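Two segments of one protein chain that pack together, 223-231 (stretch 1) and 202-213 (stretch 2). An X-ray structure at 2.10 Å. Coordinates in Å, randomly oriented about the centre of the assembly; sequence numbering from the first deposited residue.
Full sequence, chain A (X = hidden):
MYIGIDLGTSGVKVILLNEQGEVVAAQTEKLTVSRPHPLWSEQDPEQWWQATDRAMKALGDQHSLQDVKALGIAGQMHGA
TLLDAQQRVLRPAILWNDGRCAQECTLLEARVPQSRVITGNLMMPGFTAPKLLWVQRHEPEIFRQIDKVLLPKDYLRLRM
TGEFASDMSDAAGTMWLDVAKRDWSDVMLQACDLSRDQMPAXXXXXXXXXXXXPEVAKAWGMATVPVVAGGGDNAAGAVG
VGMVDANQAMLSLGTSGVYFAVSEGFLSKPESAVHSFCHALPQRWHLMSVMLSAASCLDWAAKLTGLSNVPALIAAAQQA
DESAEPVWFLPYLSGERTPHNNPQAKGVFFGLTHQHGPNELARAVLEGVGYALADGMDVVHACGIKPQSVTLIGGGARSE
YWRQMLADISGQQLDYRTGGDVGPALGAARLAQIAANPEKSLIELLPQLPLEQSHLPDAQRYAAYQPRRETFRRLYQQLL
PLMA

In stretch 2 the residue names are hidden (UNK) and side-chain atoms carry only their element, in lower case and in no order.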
ATOM      1  N   ALA A 223      51.517   3.261 -26.360  1.00 32.79           N
ATOM      2  CA  ALA A 223      52.713   3.881 -25.782  1.00 41.53           C
ATOM      3  C   ALA A 223      52.643   3.976 -24.261  1.00 32.03           C
ATOM      4  O   ALA A 223      51.567   3.922 -23.694  1.00 34.78           O
ATOM      5  CB  ALA A 223      52.930   5.242 -26.387  1.00 18.00           C
ATOM      6  N   THR A 224      53.795   4.121 -23.615  1.00 32.31           N
ATOM      7  CA  THR A 224      53.844   4.347 -22.178  1.00 33.70           C
ATOM      8  C   THR A 224      53.264   5.703 -21.833  1.00 36.04           C
ATOM      9  O   THR A 224      53.957   6.587 -21.368  1.00 24.63           O
ATOM     10  CB  THR A 224      55.272   4.234 -21.626  1.00 28.67           C
ATOM     11  OG1 THR A 224      56.142   5.127 -22.323  1.00 36.09           O
ATOM     12  CG2 THR A 224      55.843   2.883 -21.894  1.00 24.58           C
ATOM     13  N   VAL A 225      51.970   5.834 -22.075  1.00 31.06           N
ATOM     14  CA  VAL A 225      51.266   7.103 -22.079  1.00 26.07           C
ATOM     15  C   VAL A 225      51.093   7.670 -20.666  1.00 28.81           C
ATOM     16  O   VAL A 225      50.990   6.927 -19.708  1.00 28.58           O
ATOM     17  CB  VAL A 225      49.896   6.905 -22.749  1.00 40.68           C
ATOM     18  CG1 VAL A 225      48.763   7.290 -21.845  1.00 34.50           C
ATOM     19  CG2 VAL A 225      49.834   7.577 -24.091  1.00 34.64           C
ATOM     20  N   PRO A 226      51.056   8.995 -20.546  1.00 34.37           N
ATOM     21  CA  PRO A 226      50.869   9.645 -19.249  1.00 19.29           C
ATOM     22  C   PRO A 226      49.477   9.428 -18.671  1.00 28.06           C
ATOM     23  O   PRO A 226      48.499   9.402 -19.404  1.00 24.64           O
ATOM     24  CB  PRO A 226      51.079  11.120 -19.565  1.00 32.26           C
ATOM     25  CG  PRO A 226      51.366  11.200 -21.002  1.00 24.25           C
ATOM     26  CD  PRO A 226      50.931   9.960 -21.645  1.00 28.86           C
ATOM     27  N   VAL A 227      49.402   9.248 -17.362  1.00 27.65           N
ATOM     28  CA  VAL A 227      48.148   8.965 -16.696  1.00 18.32           C
ATOM     29  C   VAL A 227      47.787  10.076 -15.727  1.00 20.70           C
ATOM     30  O   VAL A 227      48.595  10.460 -14.909  1.00 13.50           O
ATOM     31  CB  VAL A 227      48.221   7.663 -15.909  1.00 21.34           C
ATOM     32  CG1 VAL A 227      46.937   7.431 -15.146  1.00 25.67           C
ATOM     33  CG2 VAL A 227      48.561   6.506 -16.802  1.00 14.59           C
ATOM     34  N   VAL A 228      46.566  10.577 -15.821  1.00 17.90           N
ATOM     35  CA  VAL A 228      46.107  11.593 -14.892  1.00 19.15           C
ATOM     36  C   VAL A 228      45.444  11.010 -13.645  1.00 19.33           C
ATOM     37  O   VAL A 228      45.079   9.852 -13.614  1.00 19.18           O
ATOM     38  CB  VAL A 228      45.207  12.649 -15.557  1.00 23.03           C
ATOM     39  CG1 VAL A 228      45.903  13.304 -16.736  1.00 10.81           C
ATOM     40  CG2 VAL A 228      43.889  12.056 -15.956  1.00 15.13           C
ATOM     41  N   ALA A 229      45.304  11.838 -12.622  1.00 18.08           N
ATOM     42  CA  ALA A 229      44.717  11.421 -11.358  1.00 30.31           C
ATOM     43  C   ALA A 229      43.261  10.974 -11.471  1.00 17.76           C
ATOM     44  O   ALA A 229      42.837  10.083 -10.775  1.00 28.61           O
ATOM     45  CB  ALA A 229      44.855  12.511 -10.337  1.00 27.36           C
ATOM     46  N   GLY A 230      42.509  11.615 -12.352  1.00 20.25           N
ATOM     47  CA  GLY A 230      41.108  11.309 -12.530  1.00 20.80           C
ATOM     48  C   GLY A 230      40.201  11.936 -11.489  1.00 22.74           C
ATOM     49  O   GLY A 230      40.490  12.987 -10.947  1.00 18.99           O
ATOM     50  N   GLY A 231      39.092  11.261 -11.225  1.00 26.26           N
ATOM     51  CA  GLY A 231      38.100  11.683 -10.241  1.00 19.92           C
ATOM     52  C   GLY A 231      37.298  10.501  -9.730  1.00 23.09           C
ATOM     53  O   GLY A 231      37.223   9.464 -10.376  1.00 18.74           O
ATOM     54  N   UNK A 202      48.601  12.945  -3.205  1.00 30.27           N
ATOM     55  CA  UNK A 202      47.416  13.639  -3.676  1.00 20.93           C
ATOM     56  C   UNK A 202      47.723  14.533  -4.863  1.00 31.60           C
ATOM     57  O   UNK A 202      48.723  15.217  -4.864  1.00 26.65           O
ATOM     58  c   UNK A 202      46.790  14.455  -2.561  1.00 33.18           C
ATOM     59  c   UNK A 202      44.940  12.995  -1.719  1.00 34.70           C
ATOM     60  c   UNK A 202      46.053  14.594  -0.171  1.00 36.27           C
ATOM     61  c   UNK A 202      46.232  13.692  -1.366  1.00 48.24           C
ATOM     62  N   UNK A 203      46.844  14.498  -5.832  1.00 29.62           N
ATOM     63  CA  UNK A 203      46.936  15.385  -6.974  1.00 28.43           C
ATOM     64  C   UNK A 203      45.584  16.024  -7.247  1.00 27.43           C
ATOM     65  O   UNK A 203      44.581  15.603  -6.709  1.00 22.83           O
ATOM     66  c   UNK A 203      49.138  13.051  -7.296  1.00 20.23           C
ATOM     67  c   UNK A 203      47.399  14.618  -8.207  1.00 18.63           C
ATOM     68  c   UNK A 203      48.803  14.076  -8.152  1.00 20.02           C
ATOM     69  c   UNK A 203      50.422  12.549  -7.253  1.00 35.00           C
ATOM     70  o   UNK A 203      52.663  12.590  -8.047  1.00 28.32           O
ATOM     71  c   UNK A 203      51.387  13.075  -8.077  1.00 33.54           C
ATOM     72  c   UNK A 203      49.792  14.586  -8.968  1.00 40.74           C
ATOM     73  c   UNK A 203      51.069  14.093  -8.937  1.00 37.41           C
ATOM     74  N   UNK A 204      45.567  17.033  -8.100  1.00 30.04           N
ATOM     75  CA  UNK A 204      44.334  17.457  -8.748  1.00 28.86           C
ATOM     76  C   UNK A 204      43.998  16.559  -9.927  1.00 21.40           C
ATOM     77  O   UNK A 204      44.871  15.947 -10.503  1.00 29.57           O
ATOM     78  c   UNK A 204      43.668  20.104  -7.074  1.00 28.52           C
ATOM     79  c   UNK A 204      44.424  18.915  -9.175  1.00 22.25           C
ATOM     80  c   UNK A 204      44.789  19.874  -8.064  1.00 26.39           C
ATOM     81  o   UNK A 204      42.525  19.767  -7.373  1.00 20.54           O
ATOM     82  o   UNK A 204      43.941  20.629  -5.993  1.00 21.60           O
ATOM     83  N   UNK A 205      42.721  16.463 -10.256  1.00 24.40           N
ATOM     84  CA  UNK A 205      42.244  15.524 -11.253  1.00 22.83           C
ATOM     85  C   UNK A 205      42.982  15.577 -12.570  1.00 17.63           C
ATOM     86  O   UNK A 205      43.171  14.558 -13.210  1.00 19.41           O
ATOM     87  N   UNK A 206      43.407  16.773 -12.953  1.00 19.27           N
ATOM     88  CA  UNK A 206      43.906  17.053 -14.290  1.00 25.68           C
ATOM     89  C   UNK A 206      45.425  16.956 -14.384  1.00 27.89           C
ATOM     90  O   UNK A 206      45.998  17.192 -15.431  1.00 29.82           O
ATOM     91  o   UNK A 206      43.563  19.377 -13.705  1.00 25.07           O
ATOM     92  c   UNK A 206      43.442  18.435 -14.743  1.00 23.02           C
ATOM     93  N   UNK A 207      46.054  16.593 -13.277  1.00 31.54           N
ATOM     94  CA  UNK A 207      47.497  16.450 -13.183  1.00 24.06           C
ATOM     95  C   UNK A 207      47.966  15.017 -13.462  1.00 27.13           C
ATOM     96  O   UNK A 207      47.256  14.063 -13.201  1.00 24.41           O
ATOM     97  c   UNK A 207      47.803  18.388 -11.549  1.00 19.97           C
ATOM     98  c   UNK A 207      48.134  18.797 -10.127  1.00 40.17           C
ATOM     99  o   UNK A 207      48.169  20.009  -9.858  1.00 32.35           O
ATOM    100  o   UNK A 207      48.351  17.920  -9.279  1.00 29.32           O
ATOM    101  c   UNK A 207      47.978  16.908 -11.807  1.00 17.59           C
ATOM    102  N   UNK A 208      49.173  14.895 -13.994  1.00 25.17           N
ATOM    103  CA  UNK A 208      49.775  13.604 -14.295  1.00 21.33           C
ATOM    104  C   UNK A 208      50.437  12.947 -13.080  1.00 18.94           C
ATOM    105  O   UNK A 208      51.178  13.569 -12.348  1.00 23.14           O
ATOM    106  c   UNK A 208      51.447  12.459 -15.785  1.00 24.52           C
ATOM    107  c   UNK A 208      50.063  14.316 -16.684  1.00 26.55           C
ATOM    108  c   UNK A 208      50.768  13.752 -15.456  1.00 33.56           C
ATOM    109  c   UNK A 208      50.868  14.245 -17.920  1.00 31.56           C
ATOM    110  N   UNK A 209      50.125  11.683 -12.859  1.00 22.79           N
ATOM    111  CA  UNK A 209      50.629  10.958 -11.707  1.00 26.09           C
ATOM    112  C   UNK A 209      51.741   9.987 -12.081  1.00 23.29           C
ATOM    113  O   UNK A 209      52.390   9.418 -11.225  1.00 24.65           O
ATOM    114  c   UNK A 209      49.503  10.205 -11.015  1.00 17.34           C
ATOM    115  o   UNK A 209      48.926   9.278 -11.928  1.00 19.71           O
ATOM    116  c   UNK A 209      48.390  11.130 -10.664  1.00 19.65           C
ATOM    117  N   UNK A 210      51.944   9.811 -13.374  1.00 27.43           N
ATOM    118  CA  UNK A 210      52.854   8.816 -13.878  1.00 17.78           C
ATOM    119  C   UNK A 210      52.519   8.422 -15.292  1.00 19.33           C
ATOM    120  O   UNK A 210      51.894   9.177 -16.025  1.00 26.61           O
ATOM    121  N   UNK A 211      52.945   7.224 -15.664  1.00 21.94           N
ATOM    122  CA  UNK A 211      52.717   6.693 -16.986  1.00 21.26           C
ATOM    123  C   UNK A 211      52.472   5.199 -16.917  1.00 23.93           C
ATOM    124  O   UNK A 211      52.821   4.559 -15.941  1.00 25.26           O
ATOM    125  c   UNK A 211      53.882   6.986 -17.867  1.00 30.46           C
ATOM    126  N   UNK A 212      51.854   4.651 -17.954  1.00 18.72           N
ATOM    127  CA  UNK A 212      51.739   3.211 -18.077  1.00 22.84           C
ATOM    128  C   UNK A 212      53.098   2.559 -18.011  1.00 22.94           C
ATOM    129  O   UNK A 212      54.035   2.992 -18.653  1.00 26.36           O
ATOM    130  c   UNK A 212      49.201   2.764 -21.005  1.00 19.45           C
ATOM    131  c   UNK A 212      48.688   3.193 -18.618  1.00 24.34           C
ATOM    132  c   UNK A 212      49.687   3.378 -19.722  1.00 27.21           C
ATOM    133  c   UNK A 212      51.045   2.804 -19.366  1.00 23.28           C
ATOM    134  N   UNK A 213      53.178   1.500 -17.226  1.00 29.37           N
ATOM    135  CA  UNK A 213      54.268   0.557 -17.309  1.00 23.49           C
ATOM    136  C   UNK A 213      54.400  -0.040 -18.702  1.00 32.20           C
ATOM    137  O   UNK A 213      53.423  -0.404 -19.326  1.00 28.92           O
ATOM    138  c   UNK A 213      53.938  -0.069 -14.828  1.00 36.00           C
ATOM    139  c   UNK A 213      55.269   0.252 -14.240  1.00 34.34           C
ATOM    140  c   UNK A 213      53.186  -1.060 -14.032  1.00 25.51           C
ATOM    141  c   UNK A 213      54.101  -0.544 -16.267  1.00 34.66           C
TER

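Position 202 carries four carbons forked at the second and touches nothing on stretch 1: Leu 202. Position 203 has one carbon, then a six-carbon ring bearing an oxygen; its CB lies 3.9 Å from CB of Ala 229, while the ring leads away. It is Tyr 203. Position 204 has three carbons, the third carrying two oxygens, and its CB points away from stretch 1. This is Glu 204, whose backbone O sits 3.4 Å from CB of Ala 229.

Position 205 has no side-chain atoms, and its CA is 3.1 Å from O of Gly 230: Gly 205. An ideal CB would stand 2.8 Å from that same oxygen, a clash. Bareness lets the backbones close, and N of Gly 230 donates to O of Gly 205 at 3.1 Å.

Position 206 has one carbon then one oxygen, and its CA-to-CB bond points away from stretch 1: Ser 206. Position 207 again shows three carbons ending in two oxygens, and is Glu 207. It closes a type I turn begun at Glu 204, with its N bonded to O of Glu 204 (3.1 Å) and its OE2 accepting from N of Glu 204 (3.2 Å). Its O accepts from N of Ala 229 at 3.0 Å.

Position 208 has four carbons forked at the first, and the carbon ending its longer, two-carbon arm comes close to CB of Pro 226: Ile 208, with CD1 3.5 Å from that CB. At 209, one carbon carries an oxygen and a carbon, the latter near CB of Ala 229: Thr 209. Its N donates to O of Val 227 at 2.8 Å, nearly straight, and its CG2 lies 3.8 Å from CB of Ala 229.

Position 210 is bare, Gly 210; at its backbone angles a CB would jam against the preceding carbonyl. Its O accepts from N of Val 227 at 2.8 Å. Position 211 has a single carbon, and this CB approaches O of Thr 224 to 3.5 Å: Ala 211. Four carbons forked at the second, one tip against Val 227, mark 212 as Leu 212; its CD2 meets CG2 of Val 227 at 3.8 Å, and its N donates to O of Val 225 at 3.0 Å. Position 213 has the same fork, but its CA-to-CB bond points away from stretch 1: Leu 213, the N-cap position before a helix.

The rule here is backbone first. Two antiparallel strands exchange main-chain bonds, and the turn extends the ladder to Gly 230. Pro 226, which has no NH to give, pairs with Ala 211 at a non-hydrogen-bonded site, where none is needed. The missing side chain of Gly 205 permits close approach to Gly 230, while Gly 210 suits its own backbone angles; apolar contacts such as Val 227 with Leu 212 add packing to the ladder.

Stretch 2 (202-213) LYEGSEITGALL
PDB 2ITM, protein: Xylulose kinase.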